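PDB 2ECE: selenium-binding protein from Sulfolobus tokodaii, which is of unknown function but folds as a seven-bladed beta-propeller and may bind selenium. Local coordinates for residues A[97-102]-A[150-155]; A[129-134]-A[138-143]; A[280-285]-A[333-338]; A[298-303]-A[346-351]. All coordinates share one frame; numbering follows the deposited sequence.

Contact 1 of 4, residues A[97-102]-A[150-155]; sequences FLIVPG and IYISAL
Two consecutive blades of the beta-propeller meet where I99, on strand 97-101, packs against I150 and I152 of strand 150-154. The strands belong to different four-stranded antiparallel sheets, and no hydrogen bond links them; the I99 and I150 CA atoms are 8.8 Å apart, a gap filled by side chains. All three isoleucines are buried and direct their CB atoms toward the opposing strand. I99 uses both of its branches. Its CG1 stands beside the backbone N (chi1 -52°), and rotation about the CB-CG1 bond (chi2 -61°) brings CD1 tip to tip with I150 CD1 at 4.1 Å. The other branch lies anti to that nitrogen, and its methyl, I99 CG2, meets I152 CD1, also at 4.1 Å; these two side chains cross at a slant. I150 and I152 sit two residues apart and thus on one side of their strand, and each extends its longer branch so that the terminal methyl does the touching. Isoleucine suits such a seam: branching at CB gives one residue two arms with which to meet two partners, it favours extended backbone, and it brings no polar atom into the interior. P101 has its CB toward the second blade, and its side chain packs on L140 and V143 of strand 140-145. Within its own sheet I99 lies against I110 of strand 108-112, while I150 and I152 both touch L169 of strand 165-169. I152 also touches I108 and L140, so the contact joins apolar side chains of strands 97-101, 108-112, 140-145 and 150-154.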
# COMPACT_ATOMS: atom_id res chain seq x y z
N PHE A 97 6.38 0.57 17.57
CA PHE A 97 6.39 1.86 16.89
C PHE A 97 5.89 1.88 15.46
O PHE A 97 6.18 0.97 14.67
CB PHE A 97 7.80 2.43 16.89
CG PHE A 97 8.47 2.41 18.23
CD1 PHE A 97 9.20 1.31 18.65
CD2 PHE A 97 8.37 3.51 19.08
CE1 PHE A 97 9.82 1.30 19.89
CE2 PHE A 97 8.98 3.51 20.33
CZ PHE A 97 9.72 2.40 20.74
N LEU A 98 5.14 2.92 15.12
CA LEU A 98 4.68 3.10 13.76
C LEU A 98 5.81 3.91 13.13
O LEU A 98 6.26 4.90 13.71
CB LEU A 98 3.38 3.90 13.70
CG LEU A 98 2.11 3.25 14.27
CD1 LEU A 98 0.94 4.23 14.14
CD2 LEU A 98 1.81 1.96 13.51
N ILE A 99 6.29 3.46 11.97
CA ILE A 99 7.35 4.12 11.22
C ILE A 99 6.59 4.83 10.11
O ILE A 99 6.11 4.19 9.17
CB ILE A 99 8.32 3.06 10.63
CG1 ILE A 99 8.79 2.11 11.73
CG2 ILE A 99 9.52 3.74 9.99
CD1 ILE A 99 9.55 2.80 12.85
N VAL A 100 6.48 6.16 10.22
CA VAL A 100 5.72 6.97 9.28
C VAL A 100 6.56 7.96 8.47
O VAL A 100 6.98 8.99 8.98
CB VAL A 100 4.64 7.77 10.04
CG1 VAL A 100 3.75 8.54 9.06
CG2 VAL A 100 3.82 6.82 10.90
N PRO A 101 6.77 7.66 7.17
CA PRO A 101 7.57 8.54 6.32
C PRO A 101 6.75 9.54 5.51
O PRO A 101 5.55 9.35 5.27
CB PRO A 101 8.30 7.55 5.42
CG PRO A 101 7.19 6.57 5.13
CD PRO A 101 6.54 6.36 6.50
N GLY A 102 7.41 10.61 5.07
CA GLY A 102 6.73 11.60 4.25
C GLY A 102 7.07 11.29 2.80
O GLY A 102 8.26 11.31 2.43
N ILE A 150 14.65 -2.37 9.46
CA ILE A 150 13.43 -1.78 8.94
C ILE A 150 13.78 -1.31 7.54
O ILE A 150 14.76 -0.59 7.35
CB ILE A 150 12.96 -0.59 9.80
CG1 ILE A 150 12.65 -1.07 11.23
CG2 ILE A 150 11.73 0.05 9.19
CD1 ILE A 150 12.51 0.07 12.21
N TYR A 151 12.99 -1.71 6.55
CA TYR A 151 13.24 -1.35 5.16
C TYR A 151 12.21 -0.36 4.64
O TYR A 151 11.01 -0.52 4.88
CB TYR A 151 13.21 -2.61 4.28
CG TYR A 151 14.28 -3.63 4.56
CD1 TYR A 151 14.37 -4.27 5.81
CD2 TYR A 151 15.20 -4.00 3.57
CE1 TYR A 151 15.34 -5.24 6.05
CE2 TYR A 151 16.17 -4.96 3.80
CZ TYR A 151 16.23 -5.59 5.04
OH TYR A 151 17.19 -6.55 5.26
N ILE A 152 12.68 0.65 3.91
CA ILE A 152 11.80 1.67 3.36
C ILE A 152 12.17 1.98 1.93
O ILE A 152 13.33 2.27 1.64
CB ILE A 152 11.90 2.99 4.18
CG1 ILE A 152 11.65 2.69 5.67
CG2 ILE A 152 10.88 4.00 3.66
CD1 ILE A 152 11.85 3.89 6.57
N SER A 153 11.20 1.94 1.02
CA SER A 153 11.49 2.24 -0.37
C SER A 153 11.42 3.75 -0.61
O SER A 153 10.78 4.48 0.14
CB SER A 153 10.49 1.52 -1.28
OG SER A 153 9.18 2.00 -1.09
N ALA A 154 12.10 4.21 -1.66
CA ALA A 154 12.13 5.62 -2.00
C ALA A 154 12.03 5.78 -3.52
O ALA A 154 12.64 5.02 -4.27
CB ALA A 154 13.42 6.27 -1.47
N LEU A 155 11.27 6.77 -3.96
CA LEU A 155 11.05 7.02 -5.39
C LEU A 155 12.26 7.52 -6.19
O LEU A 155 12.34 7.26 -7.39
CB LEU A 155 9.89 8.00 -5.57
CG LEU A 155 8.46 7.50 -5.80
CD1 LEU A 155 8.22 6.16 -5.13
CD2 LEU A 155 7.49 8.56 -5.32

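Contact 2 of 4, residues A[129-134]-A[138-143]; sequences EEVKKV and SRLHTV
Apolar packing joins V131, on helix 128-135, to L140 of strand 140-145. The two side chains point at each other tip to tip, and V131 CG1 rests evenly against both methyls of the leucine, 4.2 Å from L140 CD1 and 4.2 Å from L140 CD2. V131 CG1 is anti to its own backbone N (chi1 165°), which carries it outward from the helix toward the strand. A second contact is made by the aliphatic part of K132: its extended chain passes S138, with K132 CE 4.1 Å from S138 CB. Lysine fits this partly exposed place because its methylenes can lie on protein while the ammonium stays at the margin.

Polar bonds run within each segment rather than between them. K132 NZ forms a salt bridge with E129 OE1, one turn back on the helix, though at 3.3 Å the hydrogen bond is weak. On the other side R139 NH1 donates to S138 OG at 3.0 Å and 168°, a straight bond with the oxygen almost exactly in the guanidinium plane. S138 OG also bonds to N157 O, and R139 NE forms a salt bridge with E214. K132 NZ and R139 NH1 are 5.7 Å apart, and the two acids probably ease the closeness of these like charges.

V131 and L140 both touch I108, so the helix is seated on the preceding blade as well. Here the short helix belongs to the connection typical of a propeller, in which the chain leaves the outer strand of one blade, 121-126, and enters the inner strand of the next, 140-145.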
# COMPACT_ATOMS: atom_id res chain seq x y z
N GLU A 129 16.96 15.84 5.66
CA GLU A 129 18.36 15.95 5.26
C GLU A 129 19.24 14.84 5.80
O GLU A 129 20.26 14.50 5.19
CB GLU A 129 18.88 17.34 5.61
CG GLU A 129 18.02 18.40 4.92
CD GLU A 129 17.75 18.01 3.46
OE1 GLU A 129 16.77 18.50 2.83
OE2 GLU A 129 18.54 17.22 2.93
N GLU A 130 18.86 14.25 6.93
CA GLU A 130 19.64 13.15 7.49
C GLU A 130 19.33 11.92 6.64
O GLU A 130 20.21 11.10 6.38
CB GLU A 130 19.25 12.87 8.94
CG GLU A 130 20.05 11.73 9.58
CD GLU A 130 21.51 12.11 9.86
OE1 GLU A 130 22.26 11.24 10.37
OE2 GLU A 130 21.91 13.26 9.58
N VAL A 131 18.07 11.78 6.23
CA VAL A 131 17.69 10.65 5.40
C VAL A 131 18.42 10.71 4.07
O VAL A 131 19.01 9.73 3.62
CB VAL A 131 16.17 10.62 5.15
CG1 VAL A 131 15.85 9.68 3.99
CG2 VAL A 131 15.45 10.16 6.42
N LYS A 132 18.41 11.88 3.43
CA LYS A 132 19.07 12.05 2.14
C LYS A 132 20.58 11.91 2.23
O LYS A 132 21.22 11.34 1.35
CB LYS A 132 18.73 13.42 1.55
CG LYS A 132 17.25 13.63 1.26
CD LYS A 132 17.02 15.05 0.76
CE LYS A 132 15.54 15.40 0.78
NZ LYS A 132 15.30 16.82 0.40
N LYS A 133 21.16 12.44 3.31
CA LYS A 133 22.61 12.38 3.51
C LYS A 133 23.13 10.95 3.64
O LYS A 133 24.11 10.57 3.00
CB LYS A 133 23.00 13.18 4.75
CG LYS A 133 24.48 13.06 5.11
CD LYS A 133 24.84 13.91 6.33
CE LYS A 133 24.94 13.07 7.59
NZ LYS A 133 25.56 13.83 8.72
N VAL A 134 22.46 10.16 4.47
CA VAL A 134 22.86 8.78 4.72
C VAL A 134 22.53 7.78 3.62
O VAL A 134 23.36 6.95 3.26
CB VAL A 134 22.24 8.26 6.04
CG1 VAL A 134 22.70 6.83 6.31
CG2 VAL A 134 22.62 9.17 7.19
N SER A 138 15.26 10.00 -1.67
CA SER A 138 14.23 10.95 -1.24
C SER A 138 12.86 10.45 -1.67
O SER A 138 12.76 9.60 -2.57
CB SER A 138 14.51 12.35 -1.82
OG SER A 138 14.30 12.39 -3.22
N ARG A 139 11.81 10.98 -1.04
CA ARG A 139 10.42 10.61 -1.31
C ARG A 139 10.18 9.15 -0.90
O ARG A 139 10.14 8.25 -1.74
CB ARG A 139 10.07 10.82 -2.79
CG ARG A 139 9.82 12.28 -3.19
CD ARG A 139 11.11 13.10 -3.32
NE ARG A 139 10.84 14.41 -3.93
CZ ARG A 139 11.77 15.21 -4.45
NH1 ARG A 139 13.05 14.86 -4.44
NH2 ARG A 139 11.42 16.37 -4.99
N LEU A 140 10.03 8.95 0.40
CA LEU A 140 9.86 7.63 0.99
C LEU A 140 8.44 7.09 0.89
O LEU A 140 7.46 7.78 1.21
CB LEU A 140 10.31 7.66 2.45
CG LEU A 140 11.83 7.51 2.66
CD1 LEU A 140 12.61 8.42 1.72
CD2 LEU A 140 12.14 7.81 4.12
N HIS A 141 8.35 5.84 0.45
CA HIS A 141 7.06 5.19 0.22
C HIS A 141 6.72 4.02 1.16
O HIS A 141 6.16 4.21 2.23
CB HIS A 141 7.02 4.72 -1.24
CG HIS A 141 5.68 4.22 -1.69
ND1 HIS A 141 4.68 5.05 -2.14
CD2 HIS A 141 5.18 2.96 -1.75
CE1 HIS A 141 3.62 4.33 -2.46
NE2 HIS A 141 3.90 3.06 -2.23
N THR A 142 7.09 2.81 0.75
CA THR A 142 6.78 1.60 1.52
C THR A 142 7.69 1.31 2.72
O THR A 142 8.90 1.47 2.64
CB THR A 142 6.81 0.36 0.60
OG1 THR A 142 5.92 0.55 -0.50
CG2 THR A 142 6.41 -0.92 1.39
N VAL A 143 7.08 0.87 3.82
CA VAL A 143 7.82 0.49 5.02
C VAL A 143 7.51 -0.97 5.35
O VAL A 143 6.34 -1.35 5.42
CB VAL A 143 7.41 1.32 6.25
CG1 VAL A 143 8.20 0.84 7.47
CG2 VAL A 143 7.67 2.79 6.00

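Contact 3 of 4, residues A[280-285]-A[333-338]; sequences SSIWLW and KFLYLS
I282 directs its CB toward strand 334-339 and there divides into two arms, each with its own leucine. The CG1 arm goes to L337. I282 CG1 itself lies 3.7 Å from L337 CD1, the closest approach between these segments, and 4.0 Å from L337 CD2. Its end methyl carries on along the same partner, with I282 CD1 3.9 Å from L337 CD1, so this arm is set into the fork of the leucine as the two side chains reach toward each other. The CG2 arm goes to L335: anti to the backbone N of I282, this methyl stands 4.0 Å from L335 CD1, and the two side chains slide past each other in opposite directions.

Strand 280-288 is the third of its blade and strand 334-339 the second of the next, so this is a face-to-face junction between neighbouring propeller blades, with 9.1 Å from I282 CA to L337 CA and no backbone bond between them. With an alanine here in place of I282 both arms are gone, and L335 CD1 and the L337 methyls would probably face a gap between the sheets. Branching at CB lets I282 offer one arm to each leucine, and L337's branching at CG puts two methyls against the CG1 arm.

I282 also leans on F268 and N270 of strand 266-274 and on I298 of strand 291-304. The residues flanking it in sequence turn to the other face of the strand, where W283 NE1 donates to S281 OG at 2.9 Å, the oxygen lying 16° out of the indole plane. L337, for its part, is backed by Y348, and L335 by I350.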
# COMPACT_ATOMS: atom_id res chain seq x y z
N SER A 280 -6.51 -2.19 -16.90
CA SER A 280 -5.64 -2.49 -15.77
C SER A 280 -5.47 -4.00 -15.83
O SER A 280 -6.33 -4.71 -16.37
CB SER A 280 -6.28 -2.09 -14.44
OG SER A 280 -6.25 -0.68 -14.25
N SER A 281 -4.36 -4.50 -15.30
CA SER A 281 -4.14 -5.94 -15.30
C SER A 281 -3.41 -6.37 -14.05
O SER A 281 -2.62 -5.62 -13.49
CB SER A 281 -3.37 -6.36 -16.55
OG SER A 281 -2.18 -5.61 -16.72
N ILE A 282 -3.71 -7.59 -13.61
CA ILE A 282 -3.06 -8.16 -12.44
C ILE A 282 -2.15 -9.26 -12.97
O ILE A 282 -2.56 -10.07 -13.81
CB ILE A 282 -4.07 -8.76 -11.46
CG1 ILE A 282 -5.02 -7.66 -10.97
CG2 ILE A 282 -3.35 -9.42 -10.30
CD1 ILE A 282 -4.31 -6.44 -10.40
N TRP A 283 -0.92 -9.29 -12.49
CA TRP A 283 0.04 -10.28 -12.93
C TRP A 283 0.51 -11.17 -11.80
O TRP A 283 0.71 -10.71 -10.68
CB TRP A 283 1.24 -9.59 -13.57
CG TRP A 283 0.92 -8.88 -14.86
CD1 TRP A 283 0.13 -7.78 -15.02
CD2 TRP A 283 1.40 -9.23 -16.16
NE1 TRP A 283 0.09 -7.42 -16.35
CE2 TRP A 283 0.86 -8.29 -17.07
CE3 TRP A 283 2.24 -10.24 -16.65
CZ2 TRP A 283 1.13 -8.33 -18.44
CZ3 TRP A 283 2.51 -10.28 -18.02
CH2 TRP A 283 1.95 -9.34 -18.90
N LEU A 284 0.66 -12.45 -12.11
CA LEU A 284 1.13 -13.44 -11.15
C LEU A 284 2.59 -13.74 -11.44
O LEU A 284 2.92 -14.21 -12.53
CB LEU A 284 0.32 -14.74 -11.28
CG LEU A 284 0.75 -15.96 -10.45
CD1 LEU A 284 0.54 -15.67 -8.98
CD2 LEU A 284 -0.07 -17.18 -10.88
N TRP A 285 3.47 -13.44 -10.50
CA TRP A 285 4.88 -13.75 -10.68
C TRP A 285 5.11 -15.01 -9.86
O TRP A 285 4.57 -15.15 -8.77
CB TRP A 285 5.78 -12.60 -10.18
CG TRP A 285 5.40 -11.97 -8.86
CD1 TRP A 285 4.52 -10.93 -8.67
CD2 TRP A 285 5.92 -12.29 -7.57
NE1 TRP A 285 4.47 -10.58 -7.35
CE2 TRP A 285 5.32 -11.40 -6.64
CE3 TRP A 285 6.84 -13.23 -7.10
CZ2 TRP A 285 5.61 -11.43 -5.27
CZ3 TRP A 285 7.13 -13.26 -5.74
CH2 TRP A 285 6.51 -12.36 -4.84
N LYS A 333 -6.58 -17.21 0.01
CA LYS A 333 -7.73 -17.61 -0.79
C LYS A 333 -8.33 -16.49 -1.63
O LYS A 333 -8.83 -16.73 -2.73
CB LYS A 333 -8.82 -18.20 0.13
CG LYS A 333 -9.98 -18.84 -0.60
CD LYS A 333 -11.04 -19.35 0.37
CE LYS A 333 -12.15 -20.09 -0.37
NZ LYS A 333 -13.24 -20.54 0.55
N PHE A 334 -8.26 -15.25 -1.14
CA PHE A 334 -8.83 -14.12 -1.87
C PHE A 334 -7.88 -12.98 -2.21
O PHE A 334 -6.98 -12.65 -1.44
CB PHE A 334 -10.03 -13.57 -1.10
CG PHE A 334 -11.19 -14.53 -1.00
CD1 PHE A 334 -11.95 -14.83 -2.13
CD2 PHE A 334 -11.51 -15.15 0.21
CE1 PHE A 334 -13.01 -15.74 -2.05
CE2 PHE A 334 -12.57 -16.06 0.29
CZ PHE A 334 -13.32 -16.35 -0.84
N LEU A 335 -8.09 -12.39 -3.38
CA LEU A 335 -7.29 -11.28 -3.88
C LEU A 335 -8.29 -10.12 -3.99
O LEU A 335 -9.32 -10.25 -4.65
CB LEU A 335 -6.72 -11.64 -5.26
CG LEU A 335 -5.42 -11.06 -5.83
CD1 LEU A 335 -5.63 -10.75 -7.31
CD2 LEU A 335 -5.00 -9.81 -5.08
N TYR A 336 -8.02 -9.01 -3.32
CA TYR A 336 -8.93 -7.87 -3.39
C TYR A 336 -8.27 -6.76 -4.19
O TYR A 336 -7.08 -6.52 -4.05
CB TYR A 336 -9.27 -7.36 -1.99
CG TYR A 336 -10.05 -8.35 -1.16
CD1 TYR A 336 -9.39 -9.35 -0.44
CD2 TYR A 336 -11.44 -8.32 -1.12
CE1 TYR A 336 -10.11 -10.30 0.31
CE2 TYR A 336 -12.17 -9.26 -0.38
CZ TYR A 336 -11.50 -10.24 0.32
OH TYR A 336 -12.22 -11.18 1.04
N LEU A 337 -9.06 -6.10 -5.04
CA LEU A 337 -8.53 -5.01 -5.85
C LEU A 337 -9.43 -3.80 -5.67
O LEU A 337 -10.62 -3.93 -5.41
CB LEU A 337 -8.53 -5.33 -7.35
CG LEU A 337 -8.32 -6.66 -8.07
CD1 LEU A 337 -8.15 -6.35 -9.56
CD2 LEU A 337 -7.11 -7.40 -7.56
N SER A 338 -8.84 -2.62 -5.82
CA SER A 338 -9.61 -1.40 -5.75
C SER A 338 -9.55 -0.83 -7.16
O SER A 338 -8.54 -0.98 -7.85
CB SER A 338 -9.00 -0.42 -4.74
OG SER A 338 -7.70 -0.01 -5.15

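Contact 4 of 4, residues A[298-303]-A[346-351]; sequences IEIPAE and RQYDIS
One face of the Y348 ring is covered by I298, whose CD1 sits 3.7 Å from the ring centroid and only 12° off the normal, a CH-pi contact over the middle of the ring. The same isoleucine's other branch reaches the ring's far end, I298 CG2 lying 3.8 Å from Y348 OH. The R346 guanidinium has I300 CD1 over one face, 3.6 Å from R346 NH1, and at its edge, nearly in plane, Y348 OH, to which NH1 donates at 3.0 Å and 155°. An arginine chain extended from CG to NE brings the group alongside the tyrosine, and a salt bridge from R346 NE to E344 gives it a second tether. The segments lie in consecutive propeller blades; the axes of strands 298-300 and 346-349 approach to 11.6 Å and run roughly antiparallel, so long side chains are needed to span the space. A phenylalanine at Y348 would keep the face for I298 but would probably leave R346 NH1 without this acceptor and the guanidinium held mainly from its E344 side. Tyrosine and arginine suit this place, each offering a flat face to an isoleucine while their polar ends bond to each other. At the end of the strand D349 OD2 accepts from S351 N at 2.7 Å in an Asx turn.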
# COMPACT_ATOMS: atom_id res chain seq x y z
N ILE A 298 -5.50 -11.38 -14.67
CA ILE A 298 -6.72 -10.59 -14.59
C ILE A 298 -6.56 -9.33 -15.45
O ILE A 298 -5.52 -8.67 -15.40
CB ILE A 298 -7.04 -10.11 -13.16
CG1 ILE A 298 -7.29 -11.29 -12.23
CG2 ILE A 298 -8.27 -9.21 -13.18
CD1 ILE A 298 -7.45 -10.89 -10.77
N GLU A 299 -7.58 -9.00 -16.22
CA GLU A 299 -7.55 -7.81 -17.04
C GLU A 299 -8.91 -7.16 -16.95
O GLU A 299 -9.93 -7.81 -17.18
CB GLU A 299 -7.22 -8.14 -18.51
CG GLU A 299 -7.00 -6.89 -19.37
CD GLU A 299 -6.67 -7.22 -20.82
OE1 GLU A 299 -5.78 -8.07 -21.06
OE2 GLU A 299 -7.28 -6.62 -21.73
N ILE A 300 -8.92 -5.88 -16.59
CA ILE A 300 -10.16 -5.14 -16.46
C ILE A 300 -10.17 -4.01 -17.48
O ILE A 300 -9.27 -3.17 -17.49
CB ILE A 300 -10.31 -4.56 -15.04
CG1 ILE A 300 -10.31 -5.70 -14.01
CG2 ILE A 300 -11.61 -3.75 -14.94
CD1 ILE A 300 -10.31 -5.23 -12.58
N PRO A 301 -11.17 -3.99 -18.37
CA PRO A 301 -11.28 -2.95 -19.40
C PRO A 301 -11.86 -1.63 -18.89
O PRO A 301 -12.53 -1.58 -17.86
CB PRO A 301 -12.17 -3.60 -20.45
CG PRO A 301 -13.14 -4.37 -19.59
CD PRO A 301 -12.20 -5.03 -18.58
N ALA A 302 -11.58 -0.56 -19.63
CA ALA A 302 -12.10 0.75 -19.28
C ALA A 302 -13.59 0.77 -19.61
O ALA A 302 -14.06 -0.02 -20.44
CB ALA A 302 -11.37 1.83 -20.08
N GLU A 303 -14.34 1.66 -18.96
CA GLU A 303 -15.78 1.76 -19.20
C GLU A 303 -16.12 3.02 -19.99
O GLU A 303 -15.90 4.14 -19.53
CB GLU A 303 -16.56 1.79 -17.88
CG GLU A 303 -16.74 0.45 -17.20
CD GLU A 303 -17.74 -0.45 -17.91
OE1 GLU A 303 -18.40 0.03 -18.86
OE2 GLU A 303 -17.86 -1.63 -17.52
N ARG A 346 -13.14 -5.23 -5.57
CA ARG A 346 -13.51 -6.56 -6.01
C ARG A 346 -12.80 -7.61 -5.18
O ARG A 346 -11.74 -7.35 -4.58
CB ARG A 346 -13.14 -6.77 -7.48
CG ARG A 346 -13.85 -5.83 -8.45
CD ARG A 346 -13.49 -6.18 -9.88
NE ARG A 346 -14.20 -5.34 -10.84
CZ ARG A 346 -14.25 -5.57 -12.15
NH1 ARG A 346 -13.63 -6.62 -12.67
NH2 ARG A 346 -14.94 -4.76 -12.94
N GLN A 347 -13.38 -8.81 -5.14
CA GLN A 347 -12.82 -9.94 -4.43
C GLN A 347 -12.66 -11.07 -5.44
O GLN A 347 -13.63 -11.48 -6.07
CB GLN A 347 -13.76 -10.39 -3.31
CG GLN A 347 -13.32 -11.69 -2.63
CD GLN A 347 -14.42 -12.31 -1.79
OE1 GLN A 347 -14.30 -12.44 -0.57
NE2 GLN A 347 -15.51 -12.70 -2.44
N TYR A 348 -11.44 -11.56 -5.60
CA TYR A 348 -11.19 -12.66 -6.52
C TYR A 348 -10.74 -13.90 -5.76
O TYR A 348 -9.82 -13.84 -4.95
CB TYR A 348 -10.11 -12.29 -7.54
CG TYR A 348 -10.54 -11.34 -8.62
CD1 TYR A 348 -10.60 -9.97 -8.39
CD2 TYR A 348 -10.88 -11.81 -9.89
CE1 TYR A 348 -10.99 -9.08 -9.39
CE2 TYR A 348 -11.27 -10.93 -10.90
CZ TYR A 348 -11.32 -9.57 -10.65
OH TYR A 348 -11.70 -8.70 -11.64
N ASP A 349 -11.41 -15.02 -6.02
CA ASP A 349 -11.04 -16.27 -5.38
C ASP A 349 -9.78 -16.72 -6.12
O ASP A 349 -9.80 -16.91 -7.33
CB ASP A 349 -12.17 -17.29 -5.57
CG ASP A 349 -11.82 -18.66 -5.02
OD1 ASP A 349 -12.69 -19.27 -4.34
OD2 ASP A 349 -10.70 -19.15 -5.27
N ILE A 350 -8.68 -16.87 -5.40
CA ILE A 350 -7.45 -17.30 -6.04
C ILE A 350 -7.01 -18.69 -5.61
O ILE A 350 -5.81 -18.97 -5.54
CB ILE A 350 -6.29 -16.29 -5.81
CG1 ILE A 350 -6.16 -15.94 -4.33
CG2 ILE A 350 -6.52 -15.04 -6.64
CD1 ILE A 350 -4.99 -15.02 -4.03
N SER A 351 -7.98 -19.55 -5.31
CA SER A 351 -7.69 -20.93 -4.92
C SER A 351 -6.70 -21.46 -5.96
O SER A 351 -5.80 -22.24 -5.65
CB SER A 351 -8.97 -21.77 -4.92
OG SER A 351 -9.89 -21.28 -3.96

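The four contacts form two pairs on opposite sides of the propeller. Contacts 1 and 2, with centres 8 Å apart, come first along the chain: both involve the blade in which strands 140-145 and 150-154 are neighbours, and contact 2 lies on the chain path between the two segments of contact 1. Contacts 3 and 4 come later, 7 Å apart, with alternating segments; they join the same two blades, through strands 280-288 and 291-304 on one and 334-339 and 344-349 on the other. Between the pairs the centres are 24 to 34 Å apart and nothing touches. Apolar side chains thus join neighbouring blades at two separate places in the ring, contact 3 lying nearer the chain's centre than contact 4.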